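Local coordinates for solute binding protein MsmE (Bacillus subtilis subsp. subtilis str. 168, PDB 4R6H), which binds melibiose, raffinose and stachyose as the solute-binding component of the MelEDC-MsmX ABC transporter that imports these sugars, at residues A31-T36 with S62-S67; T49-A54 with L68-N73; Y197-A202 with P372-L377; T203-T208 with F228-E233. All blocks are in the same frame, centred on the assembly; numbering follows the deposited sequence.

Contact 1. Residues A31-T36 with S62-S67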
loop_
_atom_site.group_PDB
_atom_site.type_symbol
_atom_site.label_atom_id
_atom_site.label_comp_id
_atom_site.label_asym_id
_atom_site.label_seq_id
_atom_site.Cartn_x
_atom_site.Cartn_y
_atom_site.Cartn_z
ATOM N N ALA A 31 12.367 2.251 -38.329
ATOM C CA ALA A 31 12.868 3.602 -38.097
ATOM C C ALA A 31 12.643 4.057 -36.657
ATOM O O ALA A 31 13.034 5.165 -36.300
ATOM C CB ALA A 31 12.249 4.614 -39.064
ATOM N N LYS A 32 12.064 3.191 -35.836
ATOM C CA LYS A 32 11.882 3.513 -34.407
ATOM C C LYS A 32 12.660 2.526 -33.542
ATOM O O LYS A 32 12.849 1.371 -33.921
ATOM C CB LYS A 32 10.394 3.490 -34.008
ATOM C CG LYS A 32 9.530 4.497 -34.733
ATOM C CD LYS A 32 8.126 4.543 -34.165
ATOM C CE LYS A 32 7.250 5.506 -34.958
ATOM N NZ LYS A 32 5.835 5.508 -34.472
ATOM N N LYS A 33 13.097 2.987 -32.379
ATOM C CA LYS A 33 13.666 2.107 -31.355
ATOM C C LYS A 33 12.598 1.856 -30.286
ATOM O O LYS A 33 11.739 2.704 -30.057
ATOM C CB LYS A 33 14.902 2.752 -30.755
ATOM C CG LYS A 33 14.599 3.987 -29.930
ATOM C CD LYS A 33 15.632 5.059 -30.156
ATOM C CE LYS A 33 16.929 4.707 -29.462
ATOM N NZ LYS A 33 17.565 5.940 -28.941
ATOM N N THR A 34 12.683 0.706 -29.638
ATOM C CA THR A 34 11.675 0.303 -28.670
ATOM C C THR A 34 12.150 0.686 -27.279
ATOM O O THR A 34 13.262 0.355 -26.908
ATOM C CB THR A 34 11.460 -1.207 -28.712
ATOM O OG1 THR A 34 10.819 -1.552 -29.956
ATOM C CG2 THR A 34 10.573 -1.650 -27.567
ATOM N N LEU A 35 11.286 1.338 -26.505
ATOM C CA LEU A 35 11.580 1.677 -25.091
ATOM C C LEU A 35 10.630 0.788 -24.289
ATOM O O LEU A 35 9.406 0.896 -24.425
ATOM C CB LEU A 35 11.283 3.152 -24.846
ATOM C CG LEU A 35 11.441 3.606 -23.367
ATOM C CD1 LEU A 35 12.892 3.627 -22.965
ATOM C CD2 LEU A 35 10.835 4.980 -23.166
ATOM N N THR A 36 11.200 -0.160 -23.532
ATOM C CA THR A 36 10.390 -1.135 -22.840
ATOM C C THR A 36 10.140 -0.700 -21.404
ATOM O O THR A 36 11.071 -0.314 -20.688
ATOM C CB THR A 36 11.038 -2.522 -22.838
ATOM O OG1 THR A 36 12.369 -2.430 -22.324
ATOM C CG2 THR A 36 11.083 -3.104 -24.267
ATOM N N SER A 62 9.427 10.979 -32.392
ATOM C CA SER A 62 9.052 10.241 -33.578
ATOM C C SER A 62 9.871 8.977 -33.826
ATOM O O SER A 62 9.502 8.169 -34.674
ATOM C CB SER A 62 9.205 11.135 -34.816
ATOM O OG SER A 62 10.561 11.549 -34.986
ATOM N N ASP A 63 10.977 8.825 -33.106
ATOM C CA ASP A 63 11.789 7.635 -33.234
ATOM C C ASP A 63 11.627 6.607 -32.122
ATOM O O ASP A 63 12.413 5.671 -32.039
ATOM C CB ASP A 63 13.271 8.034 -33.330
ATOM C CG ASP A 63 13.791 8.738 -32.085
ATOM O OD1 ASP A 63 13.015 9.441 -31.403
ATOM O OD2 ASP A 63 14.990 8.578 -31.791
ATOM N N ILE A 64 10.635 6.777 -31.252
ATOM C CA ILE A 64 10.475 5.835 -30.131
ATOM C C ILE A 64 9.118 5.151 -30.205
ATOM O O ILE A 64 8.091 5.792 -30.349
ATOM C CB ILE A 64 10.699 6.539 -28.767
ATOM C CG1 ILE A 64 12.120 7.120 -28.707
ATOM C CG2 ILE A 64 10.406 5.584 -27.612
ATOM C CD1 ILE A 64 12.365 8.174 -27.627
ATOM N N HIS A 65 9.139 3.841 -30.091
ATOM C CA HIS A 65 7.950 3.064 -29.873
ATOM C C HIS A 65 8.006 2.602 -28.402
ATOM O O HIS A 65 8.913 1.868 -28.020
ATOM C CB HIS A 65 7.923 1.845 -30.808
ATOM C CG HIS A 65 6.968 0.791 -30.365
ATOM N ND1 HIS A 65 5.604 0.988 -30.324
ATOM C CD2 HIS A 65 7.184 -0.462 -29.898
ATOM C CE1 HIS A 65 5.019 -0.105 -29.860
ATOM N NE2 HIS A 65 5.955 -0.997 -29.593
ATOM N N VAL A 66 7.013 3.024 -27.622
ATOM C CA VAL A 66 6.933 2.629 -26.230
ATOM C C VAL A 66 6.219 1.286 -26.149
ATOM O O VAL A 66 5.077 1.138 -26.602
ATOM C CB VAL A 66 6.228 3.683 -25.391
ATOM C CG1 VAL A 66 6.080 3.140 -23.958
ATOM C CG2 VAL A 66 6.945 5.023 -25.455
ATOM N N SER A 67 6.896 0.307 -25.566
ATOM C CA SER A 67 6.346 -1.033 -25.366
ATOM C C SER A 67 6.055 -1.169 -23.868
ATOM O O SER A 67 6.952 -1.444 -23.068
ATOM C CB SER A 67 7.317 -2.115 -25.824
ATOM O OG SER A 67 6.751 -3.417 -25.629
HETATM O O HOH W 1 11.153 7.259 -36.907
HETATM O O HOH W 2 6.966 7.511 -32.154
HETATM O O HOH W 3 4.896 3.606 -32.007
#
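S62, just before the second strand, meets K32 directly and A31 through a water, in the pairing of two parallel strands from the beta-alpha-beta unit formed by strand 33-38, helix 44-60 and strand 64-69. The water bridges S62 O and A31 O, and the extended K32 chain runs alongside, CE lying 3.5 Å from S62 O. D63 gives its backbone O to K33 N (2.8 Å, 163° at the hydrogen), the first rung of the ladder. Its carboxylate stands beside the bent K33 chain, but the lysine's amino group is held in a salt bridge by E322 of helix 320-331. I64 turns its side chain to the same face as L35: CG2, anti to the backbone N, meets L35 CB at 3.8 Å, and helices 44-60 and 320-331 cover the face that carries L35, I64 and V66. H65 is held through both its backbone N, bonded to K33 O at 2.8 Å, and its carbonyl O, which accepts from L35 N at 2.9 Å. On the face shared by T34 and H65, T34 OG1 sits at the imidazole edge, 3.8 Å from H65 CD2, and a water links ND1 to the tip of K32. V66 leans on F57 of the covering helix. S67 closes the pairing with N to L35 O, while its CB rests 3.7 Å from T34 CG2.

Contact 2. Residues T49-A54 with L68-N73; sequences TFRKLA and LHFPGN
R51 meets L68 and F70 along the length of its side chain, which stretches from helix 44-60 over the end of strand 64-69. Its CB leads off beside the backbone N to CG, which lies 4.0 Å from L68 CD1. Further out, NE binds a water at 2.6 Å, in the plane of the guanidinium, and this water in turn donates a longer bond to L68 O. Beyond NE the group meets the F70 ring: CE2 of the phenylalanine lies over one guanidinium face, and the tip, NH2, comes within 3.6 Å of F70 CD2. The two planes stand 82° apart, so they are not stacked. NH1 has a long, weak ion pair with D48. The contact packs the helix of a beta-alpha-beta unit onto the second of its strands, with L68 as the wedge. L68 CD1 reaches A54 CB at 4.1 Å, while CD2 makes CH-pi contact over one face of the F50 ring, 4.0 Å from its centroid and 14° off the normal. F50 keeps CG anti to the backbone N (chi1 -153°), which turns its ring beneath that methyl and brings CD2 to 4.1 Å from F70 CE1. Replacing F50 with an alanine would probably leave L68 CD2 without the aromatic face it rests on and set the F70 ring freer to move. F326 and M330 of helix 320-331 also touch the F50 ring.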
loop_
_atom_site.group_PDB
_atom_site.type_symbol
_atom_site.label_atom_id
_atom_site.label_comp_id
_atom_site.label_asym_id
_atom_site.label_seq_id
_atom_site.Cartn_x
_atom_site.Cartn_y
_atom_site.Cartn_z
ATOM N N THR A 49 -4.690 5.171 -19.087
ATOM C CA THR A 49 -4.085 6.454 -18.965
ATOM C C THR A 49 -2.576 6.388 -19.242
ATOM O O THR A 49 -2.030 7.306 -19.849
ATOM C CB THR A 49 -4.380 7.087 -17.577
ATOM O OG1 THR A 49 -5.795 7.274 -17.441
ATOM C CG2 THR A 49 -3.686 8.418 -17.398
ATOM N N PHE A 50 -1.912 5.351 -18.730
ATOM C CA PHE A 50 -0.500 5.162 -19.006
ATOM C C PHE A 50 -0.271 5.004 -20.522
ATOM O O PHE A 50 0.627 5.661 -21.064
ATOM C CB PHE A 50 0.043 4.006 -18.161
ATOM C CG PHE A 50 1.531 4.072 -17.827
ATOM C CD1 PHE A 50 2.398 4.999 -18.416
ATOM C CD2 PHE A 50 2.072 3.160 -16.935
ATOM C CE1 PHE A 50 3.738 5.005 -18.099
ATOM C CE2 PHE A 50 3.420 3.168 -16.616
ATOM C CZ PHE A 50 4.255 4.073 -17.217
ATOM N N ARG A 51 -1.126 4.235 -21.213
ATOM C CA ARG A 51 -1.007 4.109 -22.658
ATOM C C ARG A 51 -1.237 5.450 -23.363
ATOM O O ARG A 51 -0.535 5.748 -24.312
ATOM C CB ARG A 51 -1.974 3.048 -23.201
ATOM C CG ARG A 51 -1.584 1.635 -22.788
ATOM C CD ARG A 51 -2.448 0.590 -23.473
ATOM N NE ARG A 51 -2.284 -0.723 -22.839
ATOM C CZ ARG A 51 -3.192 -1.311 -22.054
ATOM N NH1 ARG A 51 -4.376 -0.732 -21.802
ATOM N NH2 ARG A 51 -2.929 -2.509 -21.533
ATOM N N LYS A 52 -2.185 6.255 -22.890
ATOM C CA LYS A 52 -2.445 7.534 -23.523
ATOM C C LYS A 52 -1.224 8.459 -23.336
ATOM O O LYS A 52 -0.825 9.167 -24.246
ATOM C CB LYS A 52 -3.783 8.132 -23.045
ATOM C CG LYS A 52 -3.727 9.246 -22.019
ATOM C CD LYS A 52 -3.970 10.581 -22.692
ATOM C CE LYS A 52 -5.430 11.001 -22.583
ATOM N NZ LYS A 52 -5.561 12.473 -22.602
ATOM N N LEU A 53 -0.602 8.445 -22.155
ATOM C CA LEU A 53 0.557 9.254 -21.941
ATOM C C LEU A 53 1.757 8.753 -22.759
ATOM O O LEU A 53 2.540 9.546 -23.222
ATOM C CB LEU A 53 0.892 9.329 -20.444
ATOM C CG LEU A 53 -0.058 10.204 -19.632
ATOM C CD1 LEU A 53 0.267 9.997 -18.157
ATOM C CD2 LEU A 53 0.010 11.684 -19.989
ATOM N N ALA A 54 1.880 7.439 -22.900
ATOM C CA ALA A 54 2.932 6.867 -23.765
ATOM C C ALA A 54 2.721 7.320 -25.202
ATOM O O ALA A 54 3.682 7.734 -25.876
ATOM C CB ALA A 54 2.962 5.381 -23.677
ATOM N N LEU A 68 4.777 -0.990 -23.551
ATOM C CA LEU A 68 4.265 -0.996 -22.185
ATOM C C LEU A 68 3.729 -2.374 -21.864
ATOM O O LEU A 68 2.873 -2.913 -22.585
ATOM C CB LEU A 68 3.127 0.021 -22.036
ATOM C CG LEU A 68 3.361 1.275 -21.225
ATOM C CD1 LEU A 68 2.105 2.142 -21.334
ATOM C CD2 LEU A 68 3.745 0.924 -19.781
ATOM N N HIS A 69 4.234 -2.948 -20.775
ATOM C CA HIS A 69 3.844 -4.268 -20.306
ATOM C C HIS A 69 3.230 -4.184 -18.933
ATOM O O HIS A 69 3.816 -3.575 -18.020
ATOM C CB HIS A 69 5.076 -5.147 -20.176
ATOM C CG HIS A 69 5.761 -5.426 -21.469
ATOM N ND1 HIS A 69 5.820 -6.692 -22.015
ATOM C CD2 HIS A 69 6.427 -4.614 -22.327
ATOM C CE1 HIS A 69 6.489 -6.645 -23.154
ATOM N NE2 HIS A 69 6.866 -5.398 -23.369
ATOM N N PHE A 70 2.106 -4.876 -18.762
ATOM C CA PHE A 70 1.427 -5.042 -17.481
ATOM C C PHE A 70 1.305 -6.541 -17.173
ATOM O O PHE A 70 0.235 -7.113 -17.343
ATOM C CB PHE A 70 0.053 -4.392 -17.513
ATOM C CG PHE A 70 0.078 -2.924 -17.867
ATOM C CD1 PHE A 70 0.412 -1.972 -16.924
ATOM C CD2 PHE A 70 -0.258 -2.488 -19.149
ATOM C CE1 PHE A 70 0.409 -0.626 -17.238
ATOM C CE2 PHE A 70 -0.233 -1.126 -19.469
ATOM C CZ PHE A 70 0.123 -0.200 -18.511
ATOM N N PRO A 71 2.389 -7.155 -16.691
ATOM C CA PRO A 71 2.438 -8.622 -16.476
ATOM C C PRO A 71 1.495 -9.165 -15.402
ATOM O O PRO A 71 1.374 -10.382 -15.270
ATOM C CB PRO A 71 3.884 -8.868 -16.025
ATOM C CG PRO A 71 4.652 -7.696 -16.437
ATOM C CD PRO A 71 3.706 -6.535 -16.447
ATOM N N GLY A 72 0.881 -8.305 -14.600
ATOM C CA GLY A 72 -0.004 -8.761 -13.518
ATOM C C GLY A 72 0.670 -9.716 -12.551
ATOM O O GLY A 72 1.731 -9.416 -11.996
ATOM N N ASN A 73 0.052 -10.872 -12.315
ATOM C CA ASN A 73 0.576 -11.819 -11.324
ATOM C C ASN A 73 1.925 -12.413 -11.690
ATOM O O ASN A 73 2.603 -12.950 -10.825
ATOM C CB ASN A 73 -0.436 -12.963 -11.078
ATOM C CG ASN A 73 -1.681 -12.506 -10.337
ATOM O OD1 ASN A 73 -1.645 -11.569 -9.528
ATOM N ND2 ASN A 73 -2.793 -13.180 -10.599
HETATM O O HOH W 4 0.115 -1.400 -23.568
#

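Contact 3. Residues Y197-A202 with P372-L377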
loop_
_atom_site.group_PDB
_atom_site.type_symbol
_atom_site.label_atom_id
_atom_site.label_comp_id
_atom_site.label_asym_id
_atom_site.label_seq_id
_atom_site.Cartn_x
_atom_site.Cartn_y
_atom_site.Cartn_z
ATOM N N TYR A 197 -4.649 -6.230 7.682
ATOM C CA TYR A 197 -4.778 -5.877 9.098
ATOM C C TYR A 197 -3.431 -6.049 9.819
ATOM O O TYR A 197 -2.935 -5.144 10.518
ATOM C CB TYR A 197 -5.906 -6.720 9.752
ATOM C CG TYR A 197 -5.817 -6.762 11.249
ATOM C CD1 TYR A 197 -6.286 -5.700 12.036
ATOM C CD2 TYR A 197 -5.190 -7.818 11.870
ATOM C CE1 TYR A 197 -6.136 -5.727 13.429
ATOM C CE2 TYR A 197 -5.024 -7.850 13.243
ATOM C CZ TYR A 197 -5.540 -6.826 14.016
ATOM O OH TYR A 197 -5.357 -6.864 15.392
ATOM N N TYR A 198 -2.879 -7.247 9.704
ATOM C CA TYR A 198 -1.609 -7.525 10.370
ATOM C C TYR A 198 -0.507 -6.598 9.896
ATOM O O TYR A 198 0.276 -6.081 10.695
ATOM C CB TYR A 198 -1.194 -8.960 10.190
ATOM C CG TYR A 198 -1.872 -10.000 11.064
ATOM C CD1 TYR A 198 -1.722 -9.997 12.452
ATOM C CD2 TYR A 198 -2.551 -11.073 10.506
ATOM C CE1 TYR A 198 -2.290 -10.992 13.250
ATOM C CE2 TYR A 198 -3.096 -12.062 11.292
ATOM C CZ TYR A 198 -2.941 -12.037 12.661
ATOM O OH TYR A 198 -3.517 -13.052 13.403
ATOM N N ASP A 199 -0.393 -6.451 8.572
ATOM C CA ASP A 199 0.692 -5.675 7.992
ATOM C C ASP A 199 0.629 -4.212 8.422
ATOM O O ASP A 199 1.661 -3.627 8.845
ATOM C CB ASP A 199 0.641 -5.829 6.445
ATOM C CG ASP A 199 1.962 -5.607 5.766
ATOM O OD1 ASP A 199 3.009 -5.660 6.385
ATOM O OD2 ASP A 199 1.938 -5.497 4.542
ATOM N N GLN A 200 -0.541 -3.583 8.320
ATOM C CA GLN A 200 -0.649 -2.190 8.669
ATOM C C GLN A 200 -0.374 -1.973 10.153
ATOM O O GLN A 200 0.367 -1.074 10.497
ATOM C CB GLN A 200 -2.011 -1.561 8.333
ATOM C CG GLN A 200 -2.195 -1.201 6.889
ATOM C CD GLN A 200 -3.508 -0.488 6.581
ATOM O OE1 GLN A 200 -4.128 -0.799 5.582
ATOM N NE2 GLN A 200 -3.825 0.564 7.330
ATOM N N PHE A 201 -0.984 -2.804 11.014
ATOM C CA PHE A 201 -0.841 -2.554 12.460
ATOM C C PHE A 201 0.520 -2.989 13.007
ATOM O O PHE A 201 0.921 -2.567 14.087
ATOM C CB PHE A 201 -2.011 -3.107 13.261
ATOM C CG PHE A 201 -3.248 -2.257 13.204
ATOM C CD1 PHE A 201 -3.312 -1.019 13.865
ATOM C CD2 PHE A 201 -4.357 -2.686 12.513
ATOM C CE1 PHE A 201 -4.474 -0.269 13.817
ATOM C CE2 PHE A 201 -5.535 -1.954 12.490
ATOM C CZ PHE A 201 -5.578 -0.711 13.140
ATOM N N ALA A 202 1.247 -3.820 12.273
ATOM C CA ALA A 202 2.614 -4.169 12.682
ATOM C C ALA A 202 3.519 -2.947 12.762
ATOM O O ALA A 202 4.432 -2.885 13.574
ATOM C CB ALA A 202 3.222 -5.160 11.699
ATOM N N PRO A 372 6.680 2.891 5.200
ATOM C CA PRO A 372 6.505 1.852 4.207
ATOM C C PRO A 372 5.783 0.632 4.742
ATOM O O PRO A 372 5.808 0.352 5.957
ATOM C CB PRO A 372 7.956 1.486 3.805
ATOM C CG PRO A 372 8.762 1.875 5.009
ATOM C CD PRO A 372 8.094 3.085 5.579
ATOM N N TYR A 373 5.173 -0.154 3.875
ATOM C CA TYR A 373 4.549 -1.389 4.330
ATOM C C TYR A 373 5.528 -2.282 5.069
ATOM O O TYR A 373 6.631 -2.575 4.601
ATOM C CB TYR A 373 3.880 -2.153 3.183
ATOM C CG TYR A 373 2.414 -1.822 3.087
ATOM C CD1 TYR A 373 1.492 -2.435 3.929
ATOM C CD2 TYR A 373 1.964 -0.855 2.215
ATOM C CE1 TYR A 373 0.159 -2.124 3.866
ATOM C CE2 TYR A 373 0.626 -0.530 2.143
ATOM C CZ TYR A 373 -0.268 -1.173 2.969
ATOM O OH TYR A 373 -1.600 -0.865 2.918
ATOM N N PHE A 374 5.110 -2.725 6.244
ATOM C CA PHE A 374 5.974 -3.477 7.159
ATOM C C PHE A 374 6.588 -4.687 6.458
ATOM O O PHE A 374 7.813 -4.967 6.612
ATOM C CB PHE A 374 5.133 -3.913 8.368
ATOM C CG PHE A 374 5.844 -4.780 9.355
ATOM C CD1 PHE A 374 6.638 -4.196 10.327
ATOM C CD2 PHE A 374 5.654 -6.138 9.359
ATOM C CE1 PHE A 374 7.255 -4.957 11.282
ATOM C CE2 PHE A 374 6.292 -6.925 10.327
ATOM C CZ PHE A 374 7.078 -6.318 11.275
ATOM N N ASP A 375 5.782 -5.450 5.731
ATOM C CA ASP A 375 6.291 -6.711 5.204
ATOM C C ASP A 375 7.363 -6.510 4.147
ATOM O O ASP A 375 8.274 -7.343 4.017
ATOM C CB ASP A 375 5.167 -7.608 4.663
ATOM C CG ASP A 375 4.575 -7.103 3.348
ATOM O OD1 ASP A 375 4.063 -5.964 3.284
ATOM O OD2 ASP A 375 4.647 -7.854 2.345
ATOM N N ARG A 376 7.264 -5.421 3.407
ATOM C CA ARG A 376 8.208 -5.144 2.340
ATOM C C ARG A 376 9.568 -4.728 2.863
ATOM O O ARG A 376 10.588 -5.007 2.247
ATOM C CB ARG A 376 7.582 -4.130 1.341
ATOM C CG ARG A 376 6.275 -4.661 0.760
ATOM C CD ARG A 376 5.760 -3.881 -0.459
ATOM N NE ARG A 376 4.290 -3.928 -0.526
ATOM C CZ ARG A 376 3.535 -3.289 -1.425
ATOM N NH1 ARG A 376 4.089 -2.561 -2.382
ATOM N NH2 ARG A 376 2.202 -3.374 -1.359
ATOM N N LEU A 377 9.627 -4.125 4.032
ATOM C CA LEU A 377 10.885 -3.710 4.564
ATOM C C LEU A 377 11.475 -4.645 5.620
ATOM O O LEU A 377 12.687 -4.746 5.724
ATOM C CB LEU A 377 10.734 -2.262 5.078
ATOM C CG LEU A 377 11.981 -1.373 5.167
ATOM C CD1 LEU A 377 12.550 -1.125 3.777
ATOM C CD2 LEU A 377 11.677 -0.052 5.848
HETATM O O HOH W 5 2.828 -1.622 7.475
#
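D199 and D375 form the tight part of this contact, their side chains crossing at about a right angle with OD2 of D199 only 2.5 Å from OD1 of D375. Two acid oxygens this close suggest that one of the groups holds a proton. D199 OD1 turns its syn lone pair to the backbone N of D375 (2.9 Å), although the bond is bent to 133° at the hydrogen. The same OD1 presses against F374 CB at 3.4 Å. W384 of helix 383-395 packs against both aspartates. A202 is packed tightly as well, its CB over the centre of the F374 ring, 3.5 Å from the centroid, in a CH-pi contact. The arrangement sets the side of helix 192-206 against the first turn of the short helix 374-378, with Y373 at its N-cap position, inside one lobe of the two-lobed solute-binding protein fold. F374 CG lies anti to the backbone N (chi1 176°), which lays the ring's face against the alanine; replacing F374 with a serine would probably leave A202 CB without the aromatic face and open a gap beside it. The looser side is bridged by water: one molecule joins D199 O to F374 N. Here Q200 lies aslant to Y373 in one of two modelled positions of the tyrosine, whose hydroxyl is bonded to D143, while Q200 bonds to Q196, T292 and G144.

Contact 4. Residues T203-T208 with F228-E233; sequences TPLLIT and FTYLSE
T203 O is gripped by two backbone donors, I207 N at 2.8 Å and T208 N at 3.1 Å, a doubled closure near the C-terminal end of helix 192-206 that holds the turn from which L205 and L206 reach F228, Y230 and L231. This is helix-to-helix packing within one lobe of the solute-binding protein, against the start of helix 229-240, and it is carried by apolar side chains. L205 is the central one. With CG anti to the backbone N (chi1 179°), it projects straight at the other helix and splits its two methyls between neighbours: CD1 comes obliquely to the Y230 ring, 3.8 Å from CD2, while CD2 meets L231 tip to tip, 3.8 Å from CG. I295 flanks this pair, touching both L205 and Y230, and H296 bonds to L205 O. L206 works on the F228 side, where its chain crosses the phenylalanine at about a right angle. F223 and F374 also touch L206. The F228 ring takes contacts of two kinds, since L231 CD1 from its own segment lies 3.9 Å above one face, toward the rim, whereas L206 CD1 approaches at the edge, 3.8 Å from F228 CD1.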
loop_
_atom_site.group_PDB
_atom_site.type_symbol
_atom_site.label_atom_id
_atom_site.label_comp_id
_atom_site.label_asym_id
_atom_site.label_seq_id
_atom_site.Cartn_x
_atom_site.Cartn_y
_atom_site.Cartn_z
ATOM N N THR A 203 3.265 -1.931 11.932
ATOM C CA THR A 203 4.047 -0.690 11.967
ATOM C C THR A 203 3.930 0.102 13.291
ATOM O O THR A 203 4.976 0.308 13.950
ATOM C CB THR A 203 3.778 0.149 10.688
ATOM O OG1 THR A 203 4.366 -0.514 9.540
ATOM C CG2 THR A 203 4.346 1.542 10.758
ATOM N N PRO A 204 2.710 0.469 13.731
ATOM C CA PRO A 204 2.648 1.130 15.059
ATOM C C PRO A 204 3.098 0.188 16.163
ATOM O O PRO A 204 3.646 0.657 17.182
ATOM C CB PRO A 204 1.176 1.485 15.212
ATOM C CG PRO A 204 0.420 0.729 14.165
ATOM C CD PRO A 204 1.403 0.509 13.040
ATOM N N LEU A 205 2.935 -1.121 16.006
ATOM C CA LEU A 205 3.320 -2.033 17.102
ATOM C C LEU A 205 4.825 -2.114 17.246
ATOM O O LEU A 205 5.329 -2.046 18.373
ATOM C CB LEU A 205 2.763 -3.419 16.884
ATOM C CG LEU A 205 3.107 -4.496 17.939
ATOM C CD1 LEU A 205 2.431 -4.159 19.229
ATOM C CD2 LEU A 205 2.670 -5.834 17.423
ATOM N N LEU A 206 5.539 -2.201 16.134
ATOM C CA LEU A 206 6.922 -2.649 16.139
ATOM C C LEU A 206 7.945 -1.668 15.573
ATOM O O LEU A 206 9.134 -1.903 15.719
ATOM C CB LEU A 206 7.073 -4.007 15.406
ATOM C CG LEU A 206 6.186 -5.151 15.865
ATOM C CD1 LEU A 206 6.226 -6.326 14.923
ATOM C CD2 LEU A 206 6.609 -5.588 17.262
ATOM N N ILE A 207 7.477 -0.615 14.903
ATOM C CA ILE A 207 8.340 0.266 14.134
ATOM C C ILE A 207 8.358 1.716 14.567
ATOM O O ILE A 207 9.444 2.268 14.774
ATOM C CB ILE A 207 7.988 0.201 12.621
ATOM C CG1 ILE A 207 8.014 -1.242 12.100
ATOM C CG2 ILE A 207 8.918 1.085 11.820
ATOM C CD1 ILE A 207 9.320 -1.999 12.303
ATOM N N THR A 208 7.204 2.367 14.726
ATOM C CA THR A 208 7.171 3.834 14.794
ATOM C C THR A 208 7.688 4.419 16.109
ATOM O O THR A 208 8.199 5.554 16.106
ATOM C CB THR A 208 5.796 4.418 14.497
ATOM O OG1 THR A 208 4.809 3.769 15.286
ATOM C CG2 THR A 208 5.444 4.212 13.023
ATOM N N PHE A 228 4.506 -10.140 18.601
ATOM C CA PHE A 228 3.504 -9.985 17.560
ATOM C C PHE A 228 2.140 -10.476 18.064
ATOM O O PHE A 228 1.112 -10.177 17.448
ATOM C CB PHE A 228 3.903 -10.797 16.328
ATOM C CG PHE A 228 3.319 -10.297 15.019
ATOM C CD1 PHE A 228 3.940 -9.267 14.364
ATOM C CD2 PHE A 228 2.195 -10.898 14.436
ATOM C CE1 PHE A 228 3.463 -8.815 13.150
ATOM C CE2 PHE A 228 1.706 -10.428 13.221
ATOM C CZ PHE A 228 2.343 -9.397 12.590
ATOM N N THR A 229 2.103 -11.262 19.148
ATOM C CA THR A 229 0.869 -11.909 19.569
ATOM C C THR A 229 -0.275 -10.958 19.850
ATOM O O THR A 229 -1.460 -11.291 19.631
ATOM C CB THR A 229 1.142 -12.793 20.834
ATOM O OG1 THR A 229 2.239 -13.674 20.545
ATOM C CG2 THR A 229 -0.042 -13.578 21.258
ATOM N N TYR A 230 0.121 -9.790 20.338
ATOM C CA TYR A 230 -0.863 -8.712 20.556
ATOM C C TYR A 230 -1.857 -8.519 19.410
ATOM O O TYR A 230 -3.068 -8.428 19.635
ATOM C CB TYR A 230 -0.118 -7.405 20.825
ATOM C CG TYR A 230 -0.989 -6.195 20.950
ATOM C CD1 TYR A 230 -1.613 -5.882 22.134
ATOM C CD2 TYR A 230 -1.162 -5.313 19.877
ATOM C CE1 TYR A 230 -2.399 -4.732 22.266
ATOM C CE2 TYR A 230 -1.958 -4.176 20.018
ATOM C CZ TYR A 230 -2.550 -3.887 21.188
ATOM O OH TYR A 230 -3.341 -2.760 21.272
ATOM N N LEU A 231 -1.349 -8.524 18.176
ATOM C CA LEU A 231 -2.275 -8.316 17.062
ATOM C C LEU A 231 -3.277 -9.445 16.843
ATOM O O LEU A 231 -4.435 -9.227 16.431
ATOM C CB LEU A 231 -1.512 -8.054 15.756
ATOM C CG LEU A 231 -0.630 -6.800 15.792
ATOM C CD1 LEU A 231 0.208 -6.752 14.532
ATOM C CD2 LEU A 231 -1.456 -5.565 15.994
ATOM N N SER A 232 -2.843 -10.663 17.148
ATOM C CA SER A 232 -3.762 -11.776 17.067
ATOM C C SER A 232 -4.823 -11.756 18.207
ATOM O O SER A 232 -5.990 -12.121 17.995
ATOM C CB SER A 232 -2.992 -13.089 17.102
ATOM O OG SER A 232 -2.249 -13.267 15.878
ATOM N N GLU A 233 -4.368 -11.336 19.382
ATOM C CA GLU A 233 -5.280 -11.165 20.517
ATOM C C GLU A 233 -6.353 -10.123 20.216
ATOM O O GLU A 233 -7.538 -10.362 20.478
ATOM C CB GLU A 233 -4.531 -10.857 21.798
ATOM C CG GLU A 233 -3.822 -12.104 22.311
ATOM C CD GLU A 233 -2.845 -11.794 23.384
ATOM O OE1 GLU A 233 -2.095 -10.822 23.236
ATOM O OE2 GLU A 233 -2.850 -12.515 24.376
#

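The four contacts fall into two pairs, one on each lobe of this open conformation. Contacts 1 and 2 share strand 64-69 and one beta-alpha-beta unit, their centres 15 Å apart; V66 CG1 of the first touches A54 CB of the second at 3.9 Å. Contacts 3 and 4 share helix 192-206, with centres 10 Å apart. They are stitched by probable hydrogen bonds from Y197 OH to L231 O (2.7 Å) and between Y198 OH and S232 OG (2.8 Å). Between the pairs nothing touches: contacts 2 and 3 are nearest, about 12 Å between closest atoms. The sugar probably binds in the cleft between the lobes, as in relatives of this family.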